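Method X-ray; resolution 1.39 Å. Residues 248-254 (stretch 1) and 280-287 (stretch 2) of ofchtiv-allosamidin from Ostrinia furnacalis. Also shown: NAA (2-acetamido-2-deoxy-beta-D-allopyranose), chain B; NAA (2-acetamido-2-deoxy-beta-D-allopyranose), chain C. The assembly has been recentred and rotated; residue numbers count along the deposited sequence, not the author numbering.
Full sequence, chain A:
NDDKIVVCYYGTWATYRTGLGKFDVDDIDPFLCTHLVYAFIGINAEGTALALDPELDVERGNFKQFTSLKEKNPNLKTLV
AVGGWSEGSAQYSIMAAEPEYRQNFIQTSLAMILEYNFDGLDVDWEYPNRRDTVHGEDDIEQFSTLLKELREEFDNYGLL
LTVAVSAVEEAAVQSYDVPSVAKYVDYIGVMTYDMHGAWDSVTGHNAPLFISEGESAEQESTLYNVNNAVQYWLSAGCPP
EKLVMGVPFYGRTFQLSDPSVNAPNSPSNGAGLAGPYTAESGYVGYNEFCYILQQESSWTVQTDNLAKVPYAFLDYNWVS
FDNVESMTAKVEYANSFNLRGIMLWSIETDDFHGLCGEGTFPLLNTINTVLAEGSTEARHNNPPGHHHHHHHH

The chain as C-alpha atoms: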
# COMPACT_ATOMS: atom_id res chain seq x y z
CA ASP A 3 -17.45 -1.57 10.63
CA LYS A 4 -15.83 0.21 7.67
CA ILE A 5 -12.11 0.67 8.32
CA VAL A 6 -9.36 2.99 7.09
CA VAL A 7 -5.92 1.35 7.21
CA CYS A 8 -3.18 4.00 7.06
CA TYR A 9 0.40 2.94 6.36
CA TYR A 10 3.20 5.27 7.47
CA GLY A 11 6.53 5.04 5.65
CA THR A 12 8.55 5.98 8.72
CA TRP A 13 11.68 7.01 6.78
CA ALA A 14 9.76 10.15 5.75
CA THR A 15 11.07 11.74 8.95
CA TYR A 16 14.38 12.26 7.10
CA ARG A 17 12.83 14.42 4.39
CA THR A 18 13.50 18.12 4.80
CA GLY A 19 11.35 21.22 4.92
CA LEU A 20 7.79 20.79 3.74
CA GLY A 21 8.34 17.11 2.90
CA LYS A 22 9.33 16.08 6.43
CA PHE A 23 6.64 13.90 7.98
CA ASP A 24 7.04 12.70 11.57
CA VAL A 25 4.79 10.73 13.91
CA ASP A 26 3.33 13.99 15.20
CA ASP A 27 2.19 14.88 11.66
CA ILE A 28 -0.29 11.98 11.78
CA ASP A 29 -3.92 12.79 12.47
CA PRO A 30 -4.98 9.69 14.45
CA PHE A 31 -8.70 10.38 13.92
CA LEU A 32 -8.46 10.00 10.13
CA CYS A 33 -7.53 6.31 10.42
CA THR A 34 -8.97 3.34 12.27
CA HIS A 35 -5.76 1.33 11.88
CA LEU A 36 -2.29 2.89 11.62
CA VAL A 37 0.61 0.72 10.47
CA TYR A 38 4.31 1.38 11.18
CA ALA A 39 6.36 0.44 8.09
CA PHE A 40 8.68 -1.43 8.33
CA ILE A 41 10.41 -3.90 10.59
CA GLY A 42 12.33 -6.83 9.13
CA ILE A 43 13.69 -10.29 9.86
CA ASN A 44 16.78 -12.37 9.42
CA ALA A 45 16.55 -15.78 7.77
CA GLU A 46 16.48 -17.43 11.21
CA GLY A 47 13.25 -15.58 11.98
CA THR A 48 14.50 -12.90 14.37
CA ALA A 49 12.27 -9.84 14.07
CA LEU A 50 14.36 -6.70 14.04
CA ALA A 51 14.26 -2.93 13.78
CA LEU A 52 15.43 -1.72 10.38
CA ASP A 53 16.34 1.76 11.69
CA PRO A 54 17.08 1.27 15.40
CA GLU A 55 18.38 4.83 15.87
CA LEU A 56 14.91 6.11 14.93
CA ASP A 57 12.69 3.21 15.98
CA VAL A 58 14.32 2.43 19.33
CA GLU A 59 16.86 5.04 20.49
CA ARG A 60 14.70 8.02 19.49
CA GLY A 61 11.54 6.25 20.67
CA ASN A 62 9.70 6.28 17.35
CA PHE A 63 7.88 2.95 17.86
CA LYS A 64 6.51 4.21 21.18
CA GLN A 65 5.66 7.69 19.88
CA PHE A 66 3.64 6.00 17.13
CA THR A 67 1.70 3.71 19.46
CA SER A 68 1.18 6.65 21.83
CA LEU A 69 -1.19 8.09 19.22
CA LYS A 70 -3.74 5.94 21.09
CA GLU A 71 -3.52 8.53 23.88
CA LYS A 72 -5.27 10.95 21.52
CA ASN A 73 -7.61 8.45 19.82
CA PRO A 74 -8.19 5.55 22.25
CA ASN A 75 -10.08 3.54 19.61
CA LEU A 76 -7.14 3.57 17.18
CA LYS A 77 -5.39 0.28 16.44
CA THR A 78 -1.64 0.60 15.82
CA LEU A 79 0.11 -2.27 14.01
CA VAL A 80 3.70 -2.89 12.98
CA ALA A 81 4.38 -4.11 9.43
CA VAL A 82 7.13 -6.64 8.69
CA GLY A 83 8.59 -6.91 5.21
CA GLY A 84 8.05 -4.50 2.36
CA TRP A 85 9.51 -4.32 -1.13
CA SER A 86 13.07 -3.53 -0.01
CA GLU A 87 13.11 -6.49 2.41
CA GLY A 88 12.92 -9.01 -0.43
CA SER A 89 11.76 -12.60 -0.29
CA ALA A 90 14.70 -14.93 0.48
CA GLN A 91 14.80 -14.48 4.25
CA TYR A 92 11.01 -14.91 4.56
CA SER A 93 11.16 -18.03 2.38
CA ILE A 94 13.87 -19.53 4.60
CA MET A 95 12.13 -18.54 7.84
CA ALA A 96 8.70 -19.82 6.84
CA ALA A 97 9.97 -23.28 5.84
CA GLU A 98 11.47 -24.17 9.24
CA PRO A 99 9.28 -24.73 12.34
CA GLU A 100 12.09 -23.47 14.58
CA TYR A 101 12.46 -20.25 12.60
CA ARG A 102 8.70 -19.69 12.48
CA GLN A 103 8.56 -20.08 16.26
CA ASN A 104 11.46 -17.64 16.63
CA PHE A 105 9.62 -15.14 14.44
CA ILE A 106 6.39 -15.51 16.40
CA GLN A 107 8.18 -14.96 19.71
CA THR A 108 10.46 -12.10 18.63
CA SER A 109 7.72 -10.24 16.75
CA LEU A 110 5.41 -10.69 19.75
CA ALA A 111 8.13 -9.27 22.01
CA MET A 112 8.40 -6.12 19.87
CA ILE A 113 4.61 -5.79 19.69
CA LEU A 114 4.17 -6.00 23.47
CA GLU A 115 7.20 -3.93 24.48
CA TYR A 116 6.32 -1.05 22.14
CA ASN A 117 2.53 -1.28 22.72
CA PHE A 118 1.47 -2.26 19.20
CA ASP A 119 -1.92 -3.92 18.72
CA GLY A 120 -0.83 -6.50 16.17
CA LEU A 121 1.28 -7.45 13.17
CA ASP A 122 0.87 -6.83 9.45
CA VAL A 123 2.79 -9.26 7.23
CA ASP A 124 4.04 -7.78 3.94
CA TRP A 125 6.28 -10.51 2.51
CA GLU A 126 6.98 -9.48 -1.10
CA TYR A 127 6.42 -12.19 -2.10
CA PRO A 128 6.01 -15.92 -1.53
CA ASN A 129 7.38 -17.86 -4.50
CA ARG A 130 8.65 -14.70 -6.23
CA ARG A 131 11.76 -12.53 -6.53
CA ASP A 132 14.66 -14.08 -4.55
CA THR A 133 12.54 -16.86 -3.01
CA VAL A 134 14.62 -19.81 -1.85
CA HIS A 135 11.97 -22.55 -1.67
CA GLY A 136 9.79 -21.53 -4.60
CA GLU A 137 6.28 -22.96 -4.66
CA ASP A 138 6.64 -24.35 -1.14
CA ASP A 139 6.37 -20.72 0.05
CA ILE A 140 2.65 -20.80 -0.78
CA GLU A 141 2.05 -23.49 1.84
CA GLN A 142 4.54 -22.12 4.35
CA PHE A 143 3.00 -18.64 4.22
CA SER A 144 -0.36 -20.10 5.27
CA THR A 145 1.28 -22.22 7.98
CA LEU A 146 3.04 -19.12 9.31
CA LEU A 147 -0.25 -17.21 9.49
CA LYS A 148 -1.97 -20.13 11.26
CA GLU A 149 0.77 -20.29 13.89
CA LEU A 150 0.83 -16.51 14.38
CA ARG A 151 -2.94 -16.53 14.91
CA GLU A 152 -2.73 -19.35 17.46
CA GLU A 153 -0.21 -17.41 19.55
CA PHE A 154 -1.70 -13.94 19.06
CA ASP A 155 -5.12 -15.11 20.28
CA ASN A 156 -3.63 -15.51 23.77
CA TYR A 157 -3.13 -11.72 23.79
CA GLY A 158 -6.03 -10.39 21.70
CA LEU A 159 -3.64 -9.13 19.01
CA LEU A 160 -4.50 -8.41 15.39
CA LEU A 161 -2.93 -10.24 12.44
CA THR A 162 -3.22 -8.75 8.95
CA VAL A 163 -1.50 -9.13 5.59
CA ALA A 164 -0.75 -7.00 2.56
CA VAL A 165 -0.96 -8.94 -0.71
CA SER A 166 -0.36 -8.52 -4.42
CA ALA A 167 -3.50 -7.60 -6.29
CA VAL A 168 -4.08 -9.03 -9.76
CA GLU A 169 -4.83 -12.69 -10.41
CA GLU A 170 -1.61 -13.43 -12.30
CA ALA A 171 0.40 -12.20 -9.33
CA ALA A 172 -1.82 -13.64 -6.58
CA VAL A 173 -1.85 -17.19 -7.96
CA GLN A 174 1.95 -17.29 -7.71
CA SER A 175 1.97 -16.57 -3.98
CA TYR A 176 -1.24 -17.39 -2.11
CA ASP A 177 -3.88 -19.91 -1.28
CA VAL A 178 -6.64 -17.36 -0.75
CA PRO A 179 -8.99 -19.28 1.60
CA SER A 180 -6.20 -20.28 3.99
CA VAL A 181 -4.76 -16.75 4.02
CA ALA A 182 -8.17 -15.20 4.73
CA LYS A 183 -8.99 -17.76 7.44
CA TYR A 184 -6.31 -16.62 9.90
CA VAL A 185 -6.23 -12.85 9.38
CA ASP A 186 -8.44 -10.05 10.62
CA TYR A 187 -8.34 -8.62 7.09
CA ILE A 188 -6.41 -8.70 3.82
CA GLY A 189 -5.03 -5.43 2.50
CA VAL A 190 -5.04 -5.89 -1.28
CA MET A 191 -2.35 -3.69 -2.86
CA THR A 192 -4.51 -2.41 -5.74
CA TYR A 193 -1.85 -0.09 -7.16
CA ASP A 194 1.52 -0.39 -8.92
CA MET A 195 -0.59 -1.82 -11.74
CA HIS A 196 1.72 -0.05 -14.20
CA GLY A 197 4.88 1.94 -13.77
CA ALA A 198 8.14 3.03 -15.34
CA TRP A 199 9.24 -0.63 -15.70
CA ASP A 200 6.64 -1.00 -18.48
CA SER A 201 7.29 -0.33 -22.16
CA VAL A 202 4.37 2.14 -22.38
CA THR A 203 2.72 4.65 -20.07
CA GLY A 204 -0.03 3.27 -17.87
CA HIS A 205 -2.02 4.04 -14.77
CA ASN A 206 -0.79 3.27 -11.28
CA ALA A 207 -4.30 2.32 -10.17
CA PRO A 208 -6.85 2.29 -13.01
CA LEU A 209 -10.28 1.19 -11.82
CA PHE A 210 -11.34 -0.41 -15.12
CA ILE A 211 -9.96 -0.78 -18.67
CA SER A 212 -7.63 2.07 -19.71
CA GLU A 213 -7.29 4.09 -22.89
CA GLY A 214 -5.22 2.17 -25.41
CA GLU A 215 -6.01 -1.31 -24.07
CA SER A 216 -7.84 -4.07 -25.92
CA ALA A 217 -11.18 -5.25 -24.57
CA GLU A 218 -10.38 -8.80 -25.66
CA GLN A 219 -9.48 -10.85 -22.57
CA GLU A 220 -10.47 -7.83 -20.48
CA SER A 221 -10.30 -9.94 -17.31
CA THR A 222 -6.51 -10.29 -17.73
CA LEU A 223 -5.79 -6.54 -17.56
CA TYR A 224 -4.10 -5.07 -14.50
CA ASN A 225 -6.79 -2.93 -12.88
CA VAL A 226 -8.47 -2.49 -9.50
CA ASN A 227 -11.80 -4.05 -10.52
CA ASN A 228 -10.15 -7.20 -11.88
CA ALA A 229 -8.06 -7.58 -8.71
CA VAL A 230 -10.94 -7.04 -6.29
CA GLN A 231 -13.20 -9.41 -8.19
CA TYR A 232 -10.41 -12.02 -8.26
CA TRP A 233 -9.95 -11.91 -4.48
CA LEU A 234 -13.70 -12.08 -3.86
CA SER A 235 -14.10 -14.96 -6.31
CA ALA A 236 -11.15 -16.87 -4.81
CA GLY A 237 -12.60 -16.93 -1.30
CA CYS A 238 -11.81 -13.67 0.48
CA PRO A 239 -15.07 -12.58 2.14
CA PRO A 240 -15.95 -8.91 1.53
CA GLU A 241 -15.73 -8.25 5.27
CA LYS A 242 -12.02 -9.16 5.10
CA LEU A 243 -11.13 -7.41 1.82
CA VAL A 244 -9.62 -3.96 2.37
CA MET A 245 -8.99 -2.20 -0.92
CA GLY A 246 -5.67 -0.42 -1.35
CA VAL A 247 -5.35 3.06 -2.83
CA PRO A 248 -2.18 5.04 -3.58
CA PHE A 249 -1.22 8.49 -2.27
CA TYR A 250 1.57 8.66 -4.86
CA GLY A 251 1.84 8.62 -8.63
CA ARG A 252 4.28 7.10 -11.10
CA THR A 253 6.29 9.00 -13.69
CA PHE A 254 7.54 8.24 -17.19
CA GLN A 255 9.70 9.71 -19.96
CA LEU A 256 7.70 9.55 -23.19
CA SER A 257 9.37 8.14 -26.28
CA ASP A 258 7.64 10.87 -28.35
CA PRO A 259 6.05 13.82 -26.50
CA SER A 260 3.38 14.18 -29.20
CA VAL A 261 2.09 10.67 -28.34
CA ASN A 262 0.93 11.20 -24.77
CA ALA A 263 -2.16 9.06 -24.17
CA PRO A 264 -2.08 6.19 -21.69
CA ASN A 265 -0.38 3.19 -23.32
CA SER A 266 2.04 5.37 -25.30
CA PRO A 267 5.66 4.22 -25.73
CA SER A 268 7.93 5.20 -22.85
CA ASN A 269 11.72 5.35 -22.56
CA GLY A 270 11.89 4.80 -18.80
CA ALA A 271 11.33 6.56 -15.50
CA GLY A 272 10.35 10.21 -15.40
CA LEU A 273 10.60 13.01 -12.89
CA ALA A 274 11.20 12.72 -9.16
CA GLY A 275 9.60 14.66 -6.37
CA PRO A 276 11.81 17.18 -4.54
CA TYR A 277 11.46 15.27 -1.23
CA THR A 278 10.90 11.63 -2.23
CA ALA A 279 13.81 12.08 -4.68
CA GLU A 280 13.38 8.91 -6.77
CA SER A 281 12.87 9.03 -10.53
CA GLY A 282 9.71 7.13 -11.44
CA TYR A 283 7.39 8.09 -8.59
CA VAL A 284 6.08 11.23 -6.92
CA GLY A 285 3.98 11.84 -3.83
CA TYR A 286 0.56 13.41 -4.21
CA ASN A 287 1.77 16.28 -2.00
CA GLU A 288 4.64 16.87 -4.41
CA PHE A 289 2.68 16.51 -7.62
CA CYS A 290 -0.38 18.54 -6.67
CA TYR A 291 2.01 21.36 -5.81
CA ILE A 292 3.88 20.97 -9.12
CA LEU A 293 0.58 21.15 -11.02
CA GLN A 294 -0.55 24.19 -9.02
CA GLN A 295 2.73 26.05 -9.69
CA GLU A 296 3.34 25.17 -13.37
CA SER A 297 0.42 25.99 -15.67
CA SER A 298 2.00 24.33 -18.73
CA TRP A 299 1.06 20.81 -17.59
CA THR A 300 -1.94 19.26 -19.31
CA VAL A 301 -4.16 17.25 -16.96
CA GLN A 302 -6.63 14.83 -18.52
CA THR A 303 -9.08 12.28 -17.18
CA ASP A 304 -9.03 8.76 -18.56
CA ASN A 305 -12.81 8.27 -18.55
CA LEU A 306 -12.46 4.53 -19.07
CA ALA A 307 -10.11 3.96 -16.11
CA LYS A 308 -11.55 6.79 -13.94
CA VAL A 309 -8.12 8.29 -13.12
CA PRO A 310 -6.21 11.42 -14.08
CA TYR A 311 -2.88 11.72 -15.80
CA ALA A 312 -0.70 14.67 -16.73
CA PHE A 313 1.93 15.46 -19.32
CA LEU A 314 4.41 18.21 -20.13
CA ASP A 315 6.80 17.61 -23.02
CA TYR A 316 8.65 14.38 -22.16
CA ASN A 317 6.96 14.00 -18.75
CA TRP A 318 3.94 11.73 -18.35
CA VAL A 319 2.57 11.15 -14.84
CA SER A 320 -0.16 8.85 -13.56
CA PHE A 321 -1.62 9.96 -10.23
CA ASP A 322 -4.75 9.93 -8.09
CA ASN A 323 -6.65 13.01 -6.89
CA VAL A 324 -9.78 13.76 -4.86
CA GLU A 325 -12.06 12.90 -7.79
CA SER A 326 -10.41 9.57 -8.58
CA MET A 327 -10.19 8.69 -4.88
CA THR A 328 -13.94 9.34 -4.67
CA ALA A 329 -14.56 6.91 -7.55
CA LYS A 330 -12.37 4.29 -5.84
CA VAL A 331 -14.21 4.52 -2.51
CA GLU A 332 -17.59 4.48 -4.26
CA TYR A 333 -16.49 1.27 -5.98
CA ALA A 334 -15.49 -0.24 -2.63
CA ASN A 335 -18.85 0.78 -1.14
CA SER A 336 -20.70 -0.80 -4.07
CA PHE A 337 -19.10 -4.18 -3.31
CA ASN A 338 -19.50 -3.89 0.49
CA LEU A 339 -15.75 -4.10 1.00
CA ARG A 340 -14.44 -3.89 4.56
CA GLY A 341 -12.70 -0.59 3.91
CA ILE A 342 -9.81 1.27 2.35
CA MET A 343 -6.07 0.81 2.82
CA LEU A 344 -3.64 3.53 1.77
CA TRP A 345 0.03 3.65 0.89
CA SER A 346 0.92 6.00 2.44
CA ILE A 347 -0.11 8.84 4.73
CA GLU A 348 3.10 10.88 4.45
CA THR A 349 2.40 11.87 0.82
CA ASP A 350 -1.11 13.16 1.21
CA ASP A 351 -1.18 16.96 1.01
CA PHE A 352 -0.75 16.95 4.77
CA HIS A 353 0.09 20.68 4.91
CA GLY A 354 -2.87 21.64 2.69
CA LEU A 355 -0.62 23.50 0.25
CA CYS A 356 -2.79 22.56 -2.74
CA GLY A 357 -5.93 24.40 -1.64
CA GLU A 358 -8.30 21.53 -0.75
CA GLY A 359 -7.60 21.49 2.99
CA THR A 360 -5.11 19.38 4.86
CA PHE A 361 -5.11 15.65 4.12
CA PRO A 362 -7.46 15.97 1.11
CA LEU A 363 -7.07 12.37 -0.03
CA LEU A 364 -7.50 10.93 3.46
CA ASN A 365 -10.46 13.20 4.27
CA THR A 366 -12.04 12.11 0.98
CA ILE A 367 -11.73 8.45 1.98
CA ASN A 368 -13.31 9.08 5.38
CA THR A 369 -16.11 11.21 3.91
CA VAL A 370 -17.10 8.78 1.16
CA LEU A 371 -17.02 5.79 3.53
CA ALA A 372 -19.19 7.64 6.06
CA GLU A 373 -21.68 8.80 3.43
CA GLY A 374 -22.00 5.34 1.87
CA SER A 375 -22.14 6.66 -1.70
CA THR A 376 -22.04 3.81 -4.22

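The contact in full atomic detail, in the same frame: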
# COMPACT_ATOMS: atom_id res chain seq x y z
N PRO A 248 -3.50 4.39 -3.68
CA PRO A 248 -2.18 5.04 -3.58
C PRO A 248 -2.27 6.54 -3.32
O PRO A 248 -3.11 7.23 -3.92
CB PRO A 248 -1.59 4.79 -4.97
CG PRO A 248 -2.80 4.86 -5.88
CD PRO A 248 -3.98 4.33 -5.08
N PHE A 249 -1.39 7.06 -2.47
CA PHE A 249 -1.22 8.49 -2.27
C PHE A 249 -0.00 9.01 -3.02
O PHE A 249 0.56 10.05 -2.65
CB PHE A 249 -1.10 8.83 -0.78
CG PHE A 249 -2.41 8.83 -0.02
CD1 PHE A 249 -3.57 8.24 -0.52
CD2 PHE A 249 -2.47 9.46 1.21
CE1 PHE A 249 -4.75 8.26 0.22
CE2 PHE A 249 -3.65 9.49 1.95
CZ PHE A 249 -4.79 8.90 1.45
N TYR A 250 0.43 8.29 -4.04
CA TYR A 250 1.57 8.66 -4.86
C TYR A 250 1.20 8.34 -6.29
O TYR A 250 0.25 7.59 -6.56
CB TYR A 250 2.83 7.88 -4.45
CG TYR A 250 2.65 6.39 -4.62
CD1 TYR A 250 1.99 5.63 -3.65
CD2 TYR A 250 3.10 5.74 -5.76
CE1 TYR A 250 1.79 4.28 -3.81
CE2 TYR A 250 2.90 4.37 -5.93
CZ TYR A 250 2.24 3.65 -4.95
OH TYR A 250 2.03 2.30 -5.09
N GLY A 251 1.97 8.91 -7.22
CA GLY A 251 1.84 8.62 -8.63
C GLY A 251 3.15 8.06 -9.17
O GLY A 251 4.16 8.00 -8.47
N ARG A 252 3.11 7.64 -10.43
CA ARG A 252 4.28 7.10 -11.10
C ARG A 252 4.56 7.89 -12.37
O ARG A 252 3.63 8.39 -13.03
CB ARG A 252 4.14 5.59 -11.35
CG ARG A 252 4.08 4.81 -10.05
CD ARG A 252 4.25 3.31 -10.24
NE ARG A 252 4.49 2.66 -8.96
CZ ARG A 252 5.67 2.64 -8.33
NH1 ARG A 252 6.72 3.22 -8.88
NH2 ARG A 252 5.79 2.03 -7.15
N THR A 253 5.85 8.03 -12.70
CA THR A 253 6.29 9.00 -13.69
C THR A 253 7.12 8.33 -14.77
O THR A 253 7.88 7.38 -14.51
CB THR A 253 7.09 10.15 -13.06
OG1 THR A 253 8.39 9.68 -12.69
CG2 THR A 253 6.38 10.70 -11.82
N PHE A 254 6.98 8.85 -15.99
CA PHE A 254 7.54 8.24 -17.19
C PHE A 254 8.18 9.33 -18.05
O PHE A 254 7.81 10.50 -17.99
CB PHE A 254 6.44 7.61 -18.06
CG PHE A 254 5.66 6.50 -17.41
CD1 PHE A 254 4.71 6.77 -16.43
CD2 PHE A 254 5.84 5.18 -17.82
CE1 PHE A 254 3.98 5.74 -15.85
CE2 PHE A 254 5.11 4.15 -17.24
CZ PHE A 254 4.18 4.44 -16.26
N GLU A 280 13.17 10.16 -6.05
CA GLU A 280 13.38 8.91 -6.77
C GLU A 280 12.69 9.00 -8.12
O GLU A 280 11.46 9.06 -8.18
CB GLU A 280 12.85 7.72 -5.97
CG GLU A 280 13.28 6.37 -6.53
CD GLU A 280 14.78 6.19 -6.53
OE1 GLU A 280 15.42 6.51 -5.50
OE2 GLU A 280 15.33 5.74 -7.55
N SER A 281 13.46 9.01 -9.20
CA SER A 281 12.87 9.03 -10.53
C SER A 281 11.91 7.86 -10.69
O SER A 281 12.22 6.72 -10.32
CB SER A 281 13.96 8.94 -11.60
OG SER A 281 14.83 10.06 -11.52
N GLY A 282 10.72 8.15 -11.21
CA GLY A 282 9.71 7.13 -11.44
C GLY A 282 8.52 7.18 -10.51
O GLY A 282 7.52 6.52 -10.79
N TYR A 283 8.58 7.93 -9.41
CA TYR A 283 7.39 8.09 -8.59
C TYR A 283 7.41 9.47 -7.95
O TYR A 283 8.45 10.14 -7.91
CB TYR A 283 7.18 6.94 -7.59
CG TYR A 283 7.79 7.13 -6.22
CD1 TYR A 283 9.10 6.73 -5.96
CD2 TYR A 283 7.05 7.66 -5.16
CE1 TYR A 283 9.66 6.88 -4.71
CE2 TYR A 283 7.62 7.81 -3.90
CZ TYR A 283 8.92 7.43 -3.68
OH TYR A 283 9.48 7.58 -2.44
N VAL A 284 6.24 9.90 -7.51
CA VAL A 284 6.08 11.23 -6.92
C VAL A 284 4.92 11.17 -5.94
O VAL A 284 3.90 10.52 -6.20
CB VAL A 284 5.88 12.29 -8.02
CG1 VAL A 284 4.60 12.04 -8.81
CG2 VAL A 284 5.90 13.69 -7.43
N GLY A 285 5.08 11.79 -4.78
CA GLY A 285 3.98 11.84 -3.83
C GLY A 285 2.88 12.77 -4.31
O GLY A 285 3.12 13.71 -5.07
N TYR A 286 1.64 12.50 -3.88
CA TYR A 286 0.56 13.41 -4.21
C TYR A 286 0.86 14.83 -3.73
O TYR A 286 0.60 15.80 -4.44
CB TYR A 286 -0.79 12.93 -3.67
CG TYR A 286 -1.89 13.93 -3.94
CD1 TYR A 286 -2.45 14.04 -5.21
CD2 TYR A 286 -2.32 14.82 -2.95
CE1 TYR A 286 -3.44 14.98 -5.47
CE2 TYR A 286 -3.30 15.76 -3.21
CZ TYR A 286 -3.85 15.83 -4.47
OH TYR A 286 -4.83 16.77 -4.75
N ASN A 287 1.40 14.96 -2.51
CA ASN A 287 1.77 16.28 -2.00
C ASN A 287 2.70 16.99 -2.96
O ASN A 287 2.53 18.19 -3.24
CB ASN A 287 2.39 16.17 -0.60
CG ASN A 287 3.69 15.38 -0.57
OD1 ASN A 287 3.83 14.34 -1.22
ND2 ASN A 287 4.66 15.87 0.21
C1 NAA B . 12.48 3.31 -0.02
C2 NAA B . 13.78 3.22 0.77
C3 NAA B . 14.53 4.53 0.74
C4 NAA B . 14.77 5.03 -0.65
C5 NAA B . 13.45 5.08 -1.42
C6 NAA B . 13.64 5.35 -2.87
C7 NAA B . 13.51 1.54 2.72
C8 NAA B . 13.11 1.26 4.18
N2 NAA B . 13.40 2.93 2.18
O3 NAA B . 13.68 5.51 1.37
O4 NAA B . 15.26 6.37 -0.54
O5 NAA B . 12.76 3.77 -1.41
O6 NAA B . 12.50 4.76 -3.52
O7 NAA B . 13.91 0.64 2.00
C1 NAA C . 7.93 1.19 -1.14
C2 NAA C . 8.42 2.62 -1.33
C3 NAA C . 9.90 2.71 -1.36
C4 NAA C . 10.51 2.10 -0.11
C5 NAA C . 10.02 0.66 0.03
C6 NAA C . 10.53 -0.01 1.27
C7 NAA C . 6.77 4.11 -2.59
C8 NAA C . 6.12 4.50 -3.93
N2 NAA C . 7.80 3.04 -2.63
O3 NAA C . 10.36 2.01 -2.56
O4 NAA C . 11.95 2.07 -0.16
O5 NAA C . 8.56 0.67 0.10
O6 NAA C . 10.08 -1.35 1.24
O7 NAA C . 6.49 4.64 -1.59
O HOH W 1 7.40 3.91 -11.71

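Strand 250-254 and the short strand 283-285 lie antiparallel, with Tyr-250 opposite Gly-285, Gly-251 opposite Val-284 and Arg-252 opposite Tyr-283; together the two stretches bury 407 Å². Gly-251 and Val-284 form the hydrogen-bonded pair, Gly-251 N donating to Val-284 O (2.7 Å) and Val-284 N to Gly-251 O (3.0 Å). The ladder runs on at both ends, through Tyr-286 N to Phe-249 O (2.9 Å), where the second stretch turns into a helix with Gly-285 as its N-cap residue, and through Thr-253 N to Gly-282 O (3.0 Å).

Gly-282 and Thr-253 cover the most surface, 63 Å² each. Gly-282 sits in the type II turn from Glu-280 to Tyr-283 with phi/psi of 108/-13°, where a CB would jam against the preceding carbonyl oxygen, so the backbone itself calls for glycine. Its carbonyl serves several partners: besides Thr-253 N, it accepts a CA-H...O contact from Arg-252 CA (3.3 Å) and a hydrogen bond from a water (water O to Gly-282 O, 2.8 Å), which in turn accepts one from Arg-252 NH1 (3.0 Å to water O). Gly-282 N adds a weak hydrogen bond to Thr-253 OG1 (3.2 Å, 121°). The Thr-253 CA-to-CB bond points toward the second stretch, and its methyl CG2 packs on Val-284 CG1 (3.7 Å).

Tyr-283, covering 54 Å², lies on the same sheet face as Tyr-250 and Arg-252, opposite the face of Val-284. Tyr-250 CB lies at the edge of the Tyr-283 ring, 4.3 Å from Tyr-283 CD2, an apolar contact. The acetamide methyl C8 of NAA (chain C) lies over one face of each tyrosine ring, 3.5 Å from Tyr-283 CD2 and 3.7 Å from Tyr-250 CD2, so the acetamide methyl rests on both tyrosine rings.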